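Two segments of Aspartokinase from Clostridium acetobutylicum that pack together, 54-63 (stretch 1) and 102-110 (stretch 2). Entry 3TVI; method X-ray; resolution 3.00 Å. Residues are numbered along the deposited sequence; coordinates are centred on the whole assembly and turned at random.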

# COMPACT_ATOMS: atom_id res chain seq x y z
N LEU B 54 20.85 -23.21 29.59
CA LEU B 54 21.89 -23.62 30.54
C LEU B 54 23.02 -24.34 29.84
O LEU B 54 24.19 -24.15 30.19
CB LEU B 54 21.31 -24.47 31.67
CG LEU B 54 21.11 -23.71 32.99
CD1 LEU B 54 20.30 -22.44 32.77
CD2 LEU B 54 20.46 -24.60 34.05
N LEU B 55 22.68 -25.17 28.85
CA LEU B 55 23.71 -25.77 28.01
C LEU B 55 24.62 -24.68 27.42
O LEU B 55 25.81 -24.64 27.74
CB LEU B 55 23.11 -26.66 26.91
CG LEU B 55 22.66 -28.05 27.39
CD1 LEU B 55 22.03 -28.87 26.27
CD2 LEU B 55 23.83 -28.81 28.00
N TYR B 56 24.07 -23.77 26.61
CA TYR B 56 24.84 -22.65 26.08
C TYR B 56 25.75 -22.06 27.14
O TYR B 56 26.91 -21.76 26.88
CB TYR B 56 23.94 -21.52 25.56
CG TYR B 56 23.37 -21.72 24.18
CD1 TYR B 56 24.20 -21.94 23.09
CD2 TYR B 56 22.00 -21.67 23.97
CE1 TYR B 56 23.67 -22.11 21.82
CE2 TYR B 56 21.46 -21.83 22.70
CZ TYR B 56 22.30 -22.05 21.62
OH TYR B 56 21.75 -22.21 20.36
N LEU B 57 25.21 -21.87 28.35
CA LEU B 57 25.98 -21.24 29.41
C LEU B 57 27.22 -22.06 29.77
O LEU B 57 28.28 -21.49 30.05
CB LEU B 57 25.11 -20.97 30.64
CG LEU B 57 25.85 -20.35 31.83
CD1 LEU B 57 26.66 -19.15 31.39
CD2 LEU B 57 24.87 -19.96 32.92
N CYS B 58 27.11 -23.39 29.76
CA CYS B 58 28.29 -24.22 29.98
C CYS B 58 29.36 -23.87 28.95
O CYS B 58 30.51 -23.57 29.31
CB CYS B 58 27.95 -25.71 29.89
SG CYS B 58 26.65 -26.21 31.03
N ASN B 59 28.97 -23.88 27.67
CA ASN B 59 29.86 -23.49 26.57
C ASN B 59 30.52 -22.15 26.85
O ASN B 59 31.69 -21.94 26.50
CB ASN B 59 29.07 -23.44 25.26
CG ASN B 59 29.92 -23.02 24.08
OD1 ASN B 59 30.90 -23.67 23.75
ND2 ASN B 59 29.54 -21.92 23.43
N ALA B 60 29.78 -21.23 27.48
CA ALA B 60 30.34 -19.95 27.86
C ALA B 60 31.46 -20.11 28.89
O ALA B 60 32.48 -19.41 28.81
CB ALA B 60 29.25 -19.03 28.40
N HIS B 61 31.29 -21.02 29.84
CA HIS B 61 32.37 -21.29 30.78
C HIS B 61 33.58 -21.80 30.07
O HIS B 61 34.70 -21.36 30.35
CB HIS B 61 31.94 -22.29 31.85
CG HIS B 61 30.97 -21.74 32.84
ND1 HIS B 61 29.69 -21.50 32.53
CD2 HIS B 61 31.13 -21.36 34.17
CE1 HIS B 61 29.05 -21.01 33.61
NE2 HIS B 61 29.94 -20.92 34.61
N VAL B 62 33.37 -22.70 29.11
CA VAL B 62 34.47 -23.29 28.34
C VAL B 62 35.20 -22.23 27.51
O VAL B 62 36.44 -22.22 27.47
CB VAL B 62 33.96 -24.44 27.45
CG1 VAL B 62 34.98 -24.80 26.38
CG2 VAL B 62 33.66 -25.65 28.31
N LYS B 63 34.46 -21.34 26.85
CA LYS B 63 35.06 -20.19 26.18
C LYS B 63 35.85 -19.36 27.18
O LYS B 63 36.85 -18.75 26.82
CB LYS B 63 34.01 -19.30 25.52
CG LYS B 63 33.56 -19.76 24.14
CD LYS B 63 32.66 -18.72 23.49
CE LYS B 63 31.76 -19.34 22.42
NZ LYS B 63 30.75 -18.37 21.89
N ASN B 102 32.81 -33.88 26.67
CA ASN B 102 32.86 -33.31 25.32
C ASN B 102 32.88 -31.78 25.32
O ASN B 102 33.67 -31.17 24.59
CB ASN B 102 31.66 -33.77 24.49
CG ASN B 102 31.75 -35.22 24.09
OD1 ASN B 102 30.84 -36.00 24.38
ND2 ASN B 102 32.83 -35.61 23.43
N ILE B 103 32.01 -31.19 26.12
CA ILE B 103 31.89 -29.73 26.20
C ILE B 103 33.16 -29.11 26.76
O ILE B 103 33.73 -28.21 26.14
CB ILE B 103 30.66 -29.30 27.04
CG1 ILE B 103 29.37 -29.64 26.31
CG2 ILE B 103 30.68 -27.80 27.32
CD1 ILE B 103 28.15 -29.03 26.96
N GLU B 104 33.61 -29.59 27.91
CA GLU B 104 34.83 -29.05 28.52
C GLU B 104 36.12 -29.47 27.80
O GLU B 104 37.20 -28.98 28.15
CB GLU B 104 34.89 -29.36 30.02
CG GLU B 104 35.01 -30.82 30.41
CD GLU B 104 34.81 -31.03 31.90
OE1 GLU B 104 34.51 -30.05 32.62
OE2 GLU B 104 34.95 -32.19 32.36
N ASN B 105 36.01 -30.36 26.81
CA ASN B 105 37.10 -30.62 25.87
C ASN B 105 36.84 -29.92 24.54
O ASN B 105 37.25 -30.39 23.48
CB ASN B 105 37.31 -32.12 25.68
CG ASN B 105 37.90 -32.79 26.91
OD1 ASN B 105 39.10 -33.06 26.97
ND2 ASN B 105 37.06 -33.03 27.91
N GLY B 106 36.16 -28.78 24.60
CA GLY B 106 36.12 -27.85 23.49
C GLY B 106 35.12 -28.15 22.40
O GLY B 106 35.38 -27.89 21.23
N ALA B 107 33.95 -28.66 22.78
CA ALA B 107 32.87 -28.88 21.81
C ALA B 107 32.24 -27.55 21.42
O ALA B 107 32.23 -26.60 22.20
CB ALA B 107 31.83 -29.82 22.39
N SER B 108 31.70 -27.49 20.20
CA SER B 108 31.09 -26.25 19.67
C SER B 108 29.85 -25.89 20.44
O SER B 108 29.26 -26.73 21.13
CB SER B 108 30.75 -26.40 18.18
OG SER B 108 29.74 -27.36 17.96
N SER B 109 29.45 -24.62 20.33
CA SER B 109 28.18 -24.19 20.90
C SER B 109 27.08 -25.07 20.33
O SER B 109 26.28 -25.62 21.08
CB SER B 109 27.90 -22.73 20.57
OG SER B 109 27.71 -22.58 19.18
N ASP B 110 27.05 -25.21 19.00
CA ASP B 110 26.03 -26.02 18.35
C ASP B 110 25.92 -27.42 18.97
O ASP B 110 24.83 -27.90 19.25
CB ASP B 110 26.28 -26.11 16.83
CG ASP B 110 25.79 -24.88 16.08
OD1 ASP B 110 25.99 -23.75 16.59
OD2 ASP B 110 25.23 -25.04 14.98

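Stretch 1 is a continuous helix, and stretch 2 lies against one side of it as a helix end, a short loop and the start of a second helix. The backbones come nearest at two places: Val62 and Glu104, with CA atoms 5.8 Å apart, and Asn59 and Ser109, at 6.0 Å. No hydrogen bond crosses between the stretches, so fit does the work, burying 380 Å² in all.

The main bump is Ile103. It points toward the first helix and meets a strip of side chains spaced three and four residues apart, the repeat that places them on one helical side. Its CG2 lies 3.8 Å from Val62 CG2, while its CD1 reaches along the strip to 4.4 Å from Leu55 CD2. Branching at CB sets CG2 beside Val62 and sends the longer arm to Leu55, with Cys58 CB between them, 4.3 Å from Ile103 CG2 and 4.4 Å from Ile103 CD1.

Val62 answers with a bump of its own, pressed against backbone where the other helix ends. Its CG2 sits 3.4 Å from Ile103 O and 3.6 Å from Glu104 CA, and its CG1 lies 4.4 Å from Gly106 CA. Ile103 O is meanwhile engaged within its own stretch, accepting a bond from Gly106 N at 2.9 Å. Gly106 carries the turn with positive phi, a conformation that favours glycine.

Past the turn, Asn59 projects toward the loop in the t rotamer. Its ND2 packs 3.4 Å from Ser109 CB, and its OD1 is 3.6 Å from Ala107 O, a close polar approach without a hydrogen bond. Tyr56 covers the border more loosely, its CE1 4.4 Å from Ser109 O. The rule is economical: one branched residue lies along a helical strip, and a valine fits against the turn that follows it.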